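Local coordinates for protein ninB (Enterobacteria phage lambda, PDB 1PC6) that probably acts in phage lambda genetic recombination as the Orf protein, with functional similarities to Escherichia coli RecFOR in initiating exchange, at residues 43-48 against 107-112; 70-75 against 117-122. All blocks are in the same frame, centred on the assembly; numbering follows the deposited sequence.

Contact 1 (43-48 against 107-112); sequences LDQNRK and GEFAEL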
ATOM      1  N   LEU A  43       3.810  -9.482   7.186  1.00 84.35           N
ATOM      2  CA  LEU A  43       2.446  -9.039   7.469  1.00 84.47           C
ATOM      3  C   LEU A  43       2.333  -8.612   8.931  1.00 85.42           C
ATOM      4  O   LEU A  43       1.577  -7.702   9.281  1.00 85.07           O
ATOM      5  CB  LEU A  43       1.470 -10.187   7.204  1.00 82.88           C
ATOM      6  CG  LEU A  43      -0.022  -9.886   7.162  1.00 80.71           C
ATOM      7  CD1 LEU A  43      -0.323  -9.102   5.904  1.00 80.63           C
ATOM      8  CD2 LEU A  43      -0.810 -11.180   7.176  1.00 80.35           C
ATOM      9  N   ASP A  44       3.097  -9.288   9.781  1.00 86.27           N
ATOM     10  CA  ASP A  44       3.092  -9.007  11.205  1.00 86.35           C
ATOM     11  C   ASP A  44       3.847  -7.708  11.479  1.00 85.28           C
ATOM     12  O   ASP A  44       3.404  -6.886  12.273  1.00 85.24           O
ATOM     13  CB  ASP A  44       3.736 -10.169  11.964  1.00 88.83           C
ATOM     14  CG  ASP A  44       3.172 -10.336  13.359  1.00 90.94           C
ATOM     15  OD1 ASP A  44       3.680 -11.195  14.114  1.00 93.35           O
ATOM     16  OD2 ASP A  44       2.212  -9.608  13.693  1.00 90.78           O
ATOM     17  N   GLN A  45       4.988  -7.531  10.820  1.00 84.23           N
ATOM     18  CA  GLN A  45       5.775  -6.320  10.996  1.00 83.39           C
ATOM     19  C   GLN A  45       4.877  -5.104  10.818  1.00 82.55           C
ATOM     20  O   GLN A  45       4.811  -4.237  11.687  1.00 84.01           O
ATOM     21  CB  GLN A  45       6.888  -6.234   9.957  1.00 84.65           C
ATOM     22  CG  GLN A  45       7.982  -7.258  10.077  1.00 86.44           C
ATOM     23  CD  GLN A  45       9.112  -6.967   9.106  1.00 88.49           C
ATOM     24  OE1 GLN A  45       8.915  -6.959   7.888  1.00 89.35           O
ATOM     25  NE2 GLN A  45      10.299  -6.711   9.641  1.00 89.36           N
ATOM     26  N   ASN A  46       4.192  -5.047   9.679  1.00 79.87           N
ATOM     27  CA  ASN A  46       3.306  -3.934   9.378  1.00 77.75           C
ATOM     28  C   ASN A  46       2.385  -3.574  10.529  1.00 75.35           C
ATOM     29  O   ASN A  46       2.265  -2.400  10.876  1.00 76.54           O
ATOM     30  CB  ASN A  46       2.485  -4.225   8.121  1.00 79.36           C
ATOM     31  CG  ASN A  46       3.094  -3.605   6.879  1.00 81.69           C
ATOM     32  OD1 ASN A  46       4.239  -3.891   6.515  1.00 83.17           O
ATOM     33  ND2 ASN A  46       2.332  -2.744   6.225  1.00 82.38           N
ATOM     34  N   ARG A  47       1.736  -4.569  11.126  1.00 71.97           N
ATOM     35  CA  ARG A  47       0.837  -4.296  12.245  1.00 69.09           C
ATOM     36  C   ARG A  47       1.556  -3.449  13.304  1.00 66.84           C
ATOM     37  O   ARG A  47       0.944  -2.568  13.917  1.00 66.67           O
ATOM     38  CB  ARG A  47       0.329  -5.607  12.863  1.00 68.89           C
ATOM     39  N   LYS A  48       2.851  -3.716  13.505  1.00 63.14           N
ATOM     40  CA  LYS A  48       3.656  -2.976  14.472  1.00 59.60           C
ATOM     41  C   LYS A  48       3.896  -1.545  13.967  1.00 58.49           C
ATOM     42  O   LYS A  48       3.661  -0.582  14.702  1.00 59.68           O
ATOM     43  CB  LYS A  48       4.993  -3.694  14.724  1.00 56.55           C
ATOM     44  N   GLY A 107      17.121  -3.569   5.793  1.00 75.55           N
ATOM     45  CA  GLY A 107      18.011  -2.812   6.658  1.00 75.63           C
ATOM     46  C   GLY A 107      17.468  -1.421   6.960  1.00 75.66           C
ATOM     47  O   GLY A 107      17.634  -0.904   8.071  1.00 74.99           O
ATOM     48  N   GLU A 108      16.816  -0.823   5.961  1.00 75.51           N
ATOM     49  CA  GLU A 108      16.225   0.512   6.064  1.00 74.12           C
ATOM     50  C   GLU A 108      14.960   0.438   6.888  1.00 72.72           C
ATOM     51  O   GLU A 108      14.835   1.085   7.928  1.00 71.28           O
ATOM     52  CB  GLU A 108      15.856   1.042   4.681  1.00 74.82           C
ATOM     53  CG  GLU A 108      16.879   0.746   3.603  1.00 77.62           C
ATOM     54  CD  GLU A 108      16.543   1.410   2.280  1.00 78.02           C
ATOM     55  OE1 GLU A 108      16.615   2.665   2.210  1.00 77.90           O
ATOM     56  OE2 GLU A 108      16.204   0.676   1.320  1.00 77.31           O
ATOM     57  N   PHE A 109      14.011  -0.348   6.392  1.00 72.14           N
ATOM     58  CA  PHE A 109      12.737  -0.532   7.068  1.00 72.83           C
ATOM     59  C   PHE A 109      12.982  -0.774   8.557  1.00 73.62           C
ATOM     60  O   PHE A 109      12.265  -0.250   9.412  1.00 73.78           O
ATOM     61  CB  PHE A 109      11.995  -1.712   6.451  1.00 71.50           C
ATOM     62  CG  PHE A 109      10.650  -1.955   7.049  1.00 71.08           C
ATOM     63  CD1 PHE A 109      10.526  -2.398   8.366  1.00 70.43           C
ATOM     64  CD2 PHE A 109       9.498  -1.744   6.299  1.00 71.74           C
ATOM     65  CE1 PHE A 109       9.271  -2.628   8.925  1.00 70.94           C
ATOM     66  CE2 PHE A 109       8.232  -1.972   6.849  1.00 71.08           C
ATOM     67  CZ  PHE A 109       8.119  -2.414   8.162  1.00 70.63           C
ATOM     68  N   ALA A 110      13.999  -1.576   8.858  1.00 73.89           N
ATOM     69  CA  ALA A 110      14.350  -1.858  10.239  1.00 73.20           C
ATOM     70  C   ALA A 110      14.675  -0.525  10.939  1.00 72.97           C
ATOM     71  O   ALA A 110      14.242  -0.285  12.072  1.00 73.39           O
ATOM     72  CB  ALA A 110      15.548  -2.799  10.283  1.00 72.52           C
ATOM     73  N   GLU A 111      15.423   0.341  10.248  1.00 71.25           N
ATOM     74  CA  GLU A 111      15.805   1.654  10.777  1.00 69.06           C
ATOM     75  C   GLU A 111      14.620   2.578  11.003  1.00 66.24           C
ATOM     76  O   GLU A 111      14.604   3.355  11.958  1.00 65.34           O
ATOM     77  CB  GLU A 111      16.789   2.346   9.838  1.00 70.40           C
ATOM     78  CG  GLU A 111      18.229   1.970  10.085  1.00 74.94           C
ATOM     79  CD  GLU A 111      19.190   2.738   9.204  1.00 77.65           C
ATOM     80  OE1 GLU A 111      18.964   3.949   9.001  1.00 77.27           O
ATOM     81  OE2 GLU A 111      20.177   2.134   8.724  1.00 80.57           O
ATOM     82  N   LEU A 112      13.638   2.497  10.108  1.00 63.35           N
ATOM     83  CA  LEU A 112      12.441   3.316  10.196  1.00 60.73           C
ATOM     84  C   LEU A 112      11.749   3.043  11.512  1.00 60.08           C
ATOM     85  O   LEU A 112      11.381   3.966  12.238  1.00 60.92           O
ATOM     86  CB  LEU A 112      11.494   2.990   9.042  1.00 59.50           C
ATOM     87  CG  LEU A 112      10.053   3.497   9.153  1.00 58.34           C
ATOM     88  CD1 LEU A 112      10.046   4.964   9.554  1.00 56.86           C
ATOM     89  CD2 LEU A 112       9.338   3.287   7.828  1.00 55.25           C
TER
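F109 brings CE1, CZ and CE2, the far end of its phenyl ring, up to the side chains of Q45 and N46 at the start of helix 43-59, both of which meet it obliquely. The ring leaves helix 106-122 with CG anti to the backbone N (chi1 -178°), and this swings it straight across the gap, where the nearest backbones, at Q45 and A110, have CA atoms 9.7 Å apart. Two neighbouring residues of the opposing helix receive it. Near CE1, Q45 presents its amide, with NE2 4.3 Å from F109 CE1; its aliphatic root is also near, CB lying 4.4 Å from F109 CZ. Near CE2, and on the same side of the ring plane, N46 turns its amide oxygen to the ring, OD1 standing 4.4 Å from F109 CE2. These distances suit loose van der Waals packing.

A weak hydrogen bond from the backbone N of S42, just before the segment, to Q45 OE1 is consistent with the amide orientation that leaves NE2 nearer the ring. R41, in the preceding loop, touches both N46 and F109, so the ring and one of its two polar neighbours share a further partner.

The contact thus illustrates a buried aromatic ring meeting two partly exposed amides. No hydrogen bond spans the segments and only 111 Å² is buried, which implies a light, non-directional van der Waals contact between the two helices here.

Contact 2 (70-75 against 117-122); sequences ESWKCV and QAFGTE. With BME (beta-mercaptoethanol), chain C.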
ATOM      1  N   GLU A  70      -0.505   8.061   8.295  1.00 54.37           N
ATOM      2  CA  GLU A  70       0.094   8.183   6.972  1.00 55.04           C
ATOM      3  C   GLU A  70       1.031   9.370   6.924  1.00 53.28           C
ATOM      4  O   GLU A  70       2.161   9.268   6.451  1.00 53.44           O
ATOM      5  CB  GLU A  70      -0.986   8.345   5.903  1.00 59.60           C
ATOM      6  CG  GLU A  70      -2.062   7.268   5.927  1.00 66.70           C
ATOM      7  CD  GLU A  70      -2.716   7.066   4.570  1.00 70.36           C
ATOM      8  OE1 GLU A  70      -1.995   6.648   3.635  1.00 71.42           O
ATOM      9  OE2 GLU A  70      -3.939   7.322   4.440  1.00 71.78           O
ATOM     10  N   SER A  71       0.543  10.500   7.417  1.00 51.56           N
ATOM     11  CA  SER A  71       1.320  11.719   7.445  1.00 48.83           C
ATOM     12  C   SER A  71       2.582  11.525   8.279  1.00 48.25           C
ATOM     13  O   SER A  71       3.635  12.044   7.923  1.00 50.25           O
ATOM     14  CB  SER A  71       0.480  12.867   8.018  1.00 49.44           C
ATOM     15  OG  SER A  71      -0.698  13.096   7.254  1.00 49.50           O
ATOM     16  N   TRP A  72       2.489  10.788   9.386  1.00 45.99           N
ATOM     17  CA  TRP A  72       3.663  10.553  10.224  1.00 41.83           C
ATOM     18  C   TRP A  72       4.668   9.628   9.536  1.00 42.31           C
ATOM     19  O   TRP A  72       5.873   9.716   9.793  1.00 41.70           O
ATOM     20  CB  TRP A  72       3.274   9.968  11.585  1.00 39.93           C
ATOM     21  CG  TRP A  72       2.975  10.995  12.652  1.00 39.50           C
ATOM     22  CD1 TRP A  72       1.750  11.301  13.179  1.00 37.97           C
ATOM     23  CD2 TRP A  72       3.918  11.842  13.324  1.00 37.50           C
ATOM     24  NE1 TRP A  72       1.873  12.281  14.133  1.00 37.38           N
ATOM     25  CE2 TRP A  72       3.194  12.630  14.242  1.00 37.84           C
ATOM     26  CE3 TRP A  72       5.304  12.012  13.239  1.00 36.39           C
ATOM     27  CZ2 TRP A  72       3.814  13.574  15.071  1.00 37.44           C
ATOM     28  CZ3 TRP A  72       5.917  12.948  14.062  1.00 34.43           C
ATOM     29  CH2 TRP A  72       5.172  13.717  14.966  1.00 34.15           C
ATOM     30  N   LYS A  73       4.191   8.741   8.662  1.00 42.05           N
ATOM     31  CA  LYS A  73       5.106   7.843   7.964  1.00 43.19           C
ATOM     32  C   LYS A  73       6.014   8.702   7.090  1.00 42.84           C
ATOM     33  O   LYS A  73       7.220   8.480   7.020  1.00 41.76           O
ATOM     34  CB  LYS A  73       4.332   6.825   7.118  1.00 45.16           C
ATOM     35  CG  LYS A  73       5.206   5.722   6.534  1.00 47.21           C
ATOM     36  CD  LYS A  73       4.377   4.553   6.010  1.00 52.43           C
ATOM     37  CE  LYS A  73       3.669   4.834   4.677  1.00 55.23           C
ATOM     38  NZ  LYS A  73       4.534   4.641   3.471  1.00 56.82           N
ATOM     39  N   CYS A  74       5.424   9.702   6.438  1.00 43.86           N
ATOM     40  CA  CYS A  74       6.172  10.627   5.588  1.00 44.25           C
ATOM     41  C   CYS A  74       7.291  11.319   6.360  1.00 42.78           C
ATOM     42  O   CYS A  74       8.463  11.245   5.985  1.00 41.84           O
ATOM     43  CB  CYS A  74       5.241  11.701   5.018  1.00 45.73           C
ATOM     44  SG  CYS A  74       4.530  11.322   3.426  1.00 51.37           S
ATOM     45  N   VAL A  75       6.906  12.005   7.429  1.00 40.92           N
ATOM     46  CA  VAL A  75       7.850  12.725   8.260  1.00 40.62           C
ATOM     47  C   VAL A  75       8.984  11.802   8.678  1.00 42.07           C
ATOM     48  O   VAL A  75      10.164  12.141   8.548  1.00 42.23           O
ATOM     49  CB  VAL A  75       7.165  13.278   9.528  1.00 38.28           C
ATOM     50  CG1 VAL A  75       8.139  14.146  10.307  1.00 37.12           C
ATOM     51  CG2 VAL A  75       5.924  14.067   9.151  1.00 36.44           C
ATOM     52  N   GLN A 117      10.306   4.311  17.034  1.00 46.69           N
ATOM     53  CA  GLN A 117      10.332   3.873  18.430  1.00 46.60           C
ATOM     54  C   GLN A 117      11.135   4.840  19.291  1.00 46.04           C
ATOM     55  O   GLN A 117      10.720   5.184  20.396  1.00 44.40           O
ATOM     56  CB  GLN A 117      10.917   2.450  18.532  1.00 47.32           C
ATOM     57  N   ALA A 118      12.282   5.278  18.776  1.00 45.78           N
ATOM     58  CA  ALA A 118      13.144   6.214  19.495  1.00 46.45           C
ATOM     59  C   ALA A 118      12.445   7.570  19.684  1.00 47.36           C
ATOM     60  O   ALA A 118      12.456   8.149  20.778  1.00 47.99           O
ATOM     61  CB  ALA A 118      14.451   6.394  18.734  1.00 44.88           C
ATOM     62  N   PHE A 119      11.834   8.066  18.610  1.00 45.86           N
ATOM     63  CA  PHE A 119      11.122   9.330  18.652  1.00 43.73           C
ATOM     64  C   PHE A 119      10.008   9.293  19.689  1.00 42.24           C
ATOM     65  O   PHE A 119       9.914  10.170  20.537  1.00 40.32           O
ATOM     66  CB  PHE A 119      10.508   9.643  17.292  1.00 43.64           C
ATOM     67  CG  PHE A 119       9.632  10.854  17.306  1.00 43.09           C
ATOM     68  CD1 PHE A 119      10.178  12.121  17.245  1.00 44.09           C
ATOM     69  CD2 PHE A 119       8.263  10.729  17.428  1.00 41.18           C
ATOM     70  CE1 PHE A 119       9.362  13.254  17.305  1.00 44.49           C
ATOM     71  CE2 PHE A 119       7.449  11.849  17.492  1.00 41.42           C
ATOM     72  CZ  PHE A 119       7.999  13.115  17.430  1.00 41.94           C
ATOM     73  N   GLY A 120       9.158   8.277  19.611  1.00 41.92           N
ATOM     74  CA  GLY A 120       8.054   8.172  20.551  1.00 43.45           C
ATOM     75  C   GLY A 120       8.484   7.974  21.989  1.00 43.27           C
ATOM     76  O   GLY A 120       7.837   8.420  22.933  1.00 42.02           O
ATOM     77  N   THR A 121       9.602   7.291  22.144  1.00 44.26           N
ATOM     78  CA  THR A 121      10.152   7.013  23.445  1.00 44.74           C
ATOM     79  C   THR A 121      10.483   8.262  24.234  1.00 47.12           C
ATOM     80  O   THR A 121      10.058   8.411  25.376  1.00 48.30           O
ATOM     81  CB  THR A 121      11.390   6.182  23.293  1.00 44.32           C
ATOM     82  OG1 THR A 121      11.015   4.920  22.740  1.00 45.65           O
ATOM     83  CG2 THR A 121      12.054   5.973  24.617  1.00 43.48           C
ATOM     84  N   GLU A 122      11.246   9.164  23.642  1.00 49.33           N
ATOM     85  CA  GLU A 122      11.589  10.377  24.363  1.00 52.18           C
ATOM     86  C   GLU A 122      10.410  11.324  24.471  1.00 52.74           C
ATOM     87  O   GLU A 122      10.503  12.352  25.136  1.00 52.94           O
ATOM     88  CB  GLU A 122      12.773  11.093  23.708  1.00 53.80           C
ATOM     89  CG  GLU A 122      12.628  11.360  22.234  1.00 57.75           C
ATOM     90  CD  GLU A 122      13.781  12.189  21.687  1.00 60.45           C
ATOM     91  OE1 GLU A 122      14.952  11.804  21.890  1.00 61.88           O
ATOM     92  OE2 GLU A 122      13.515  13.230  21.049  1.00 64.67           O
TER
HETATM   93  C1  BME C 300       6.412   7.095   3.416  1.00 85.41           C
HETATM   94  C2  BME C 300       7.008   8.440   2.973  1.00 84.47           C
HETATM   95  O1  BME C 300       5.171   7.312   4.058  1.00 83.30           O
HETATM   96  S2  BME C 300       5.886   9.265   1.811  1.00 88.00           S
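W72 and F119 carry this contact between helices 69-80 and 106-122, and a walk from E70 onward sets their meeting in its surroundings. E70 looks away from helix 106-122 to the dimer partner, its OE2 forming a salt bridge with R103 of the second subunit. W72, two residues on, is the one that crosses. CZ3 and CH2 of its six-membered ring meet CE2 and CZ of F119, with CH2 3.8 Å from F119 CZ and CZ3 3.9 Å from F119 CE2. The two side chains cross at about a right angle, yet the ring planes are inclined by 45°, with centroids 5.4 Å apart, so the pair is oblique. On the F119 side, a chi1 of 173° directs the ring away from its own helix and carries CE2 and CZ out toward helix 69-80.

K73 points elsewhere. Its chain bends at chi3 and chi4 and curls past the hydroxyl end of a beta-mercaptoethanol molecule, probably from the crystallisation liquor, with NZ 2.8 Å from O1 in a weak hydrogen bond. C74 is modelled as bonded to that molecule, probably as a mixed disulfide, but the distance of 2.9 Å from C74 SG to S2 is too long for one, and the detail is doubtful.

Other rings enlarge the pair: F76 meets F119 edge-to-face and also meets W72, while V56 of helix 43-59 packs on both. Such a cluster of aromatic rings, joined by an aliphatic residue from a third helix, is typical of the hydrophobic core of a small helical bundle, here bordering a dimer interface.

Contacts 1 and 2 show how one long helix can meet two neighbours in turn. Both draw on helix 106-122: contact 1 uses its early turns and contact 2 its later ones. Their partners, helices 43-59 and 69-80, follow each other in the chain. The segments alternate in sequence, 43-48, 70-75, 107-112, 117-122, so the two connections cross. The centres are 13 Å apart, and the nearest atoms, about 5 Å apart, do not touch. Contact 1 lies nearer the centre of the chain and is partly buried; contact 2 is fully buried and reaches the second subunit. Together they bring helices 43-59 and 69-80 against successive parts of helix 106-122.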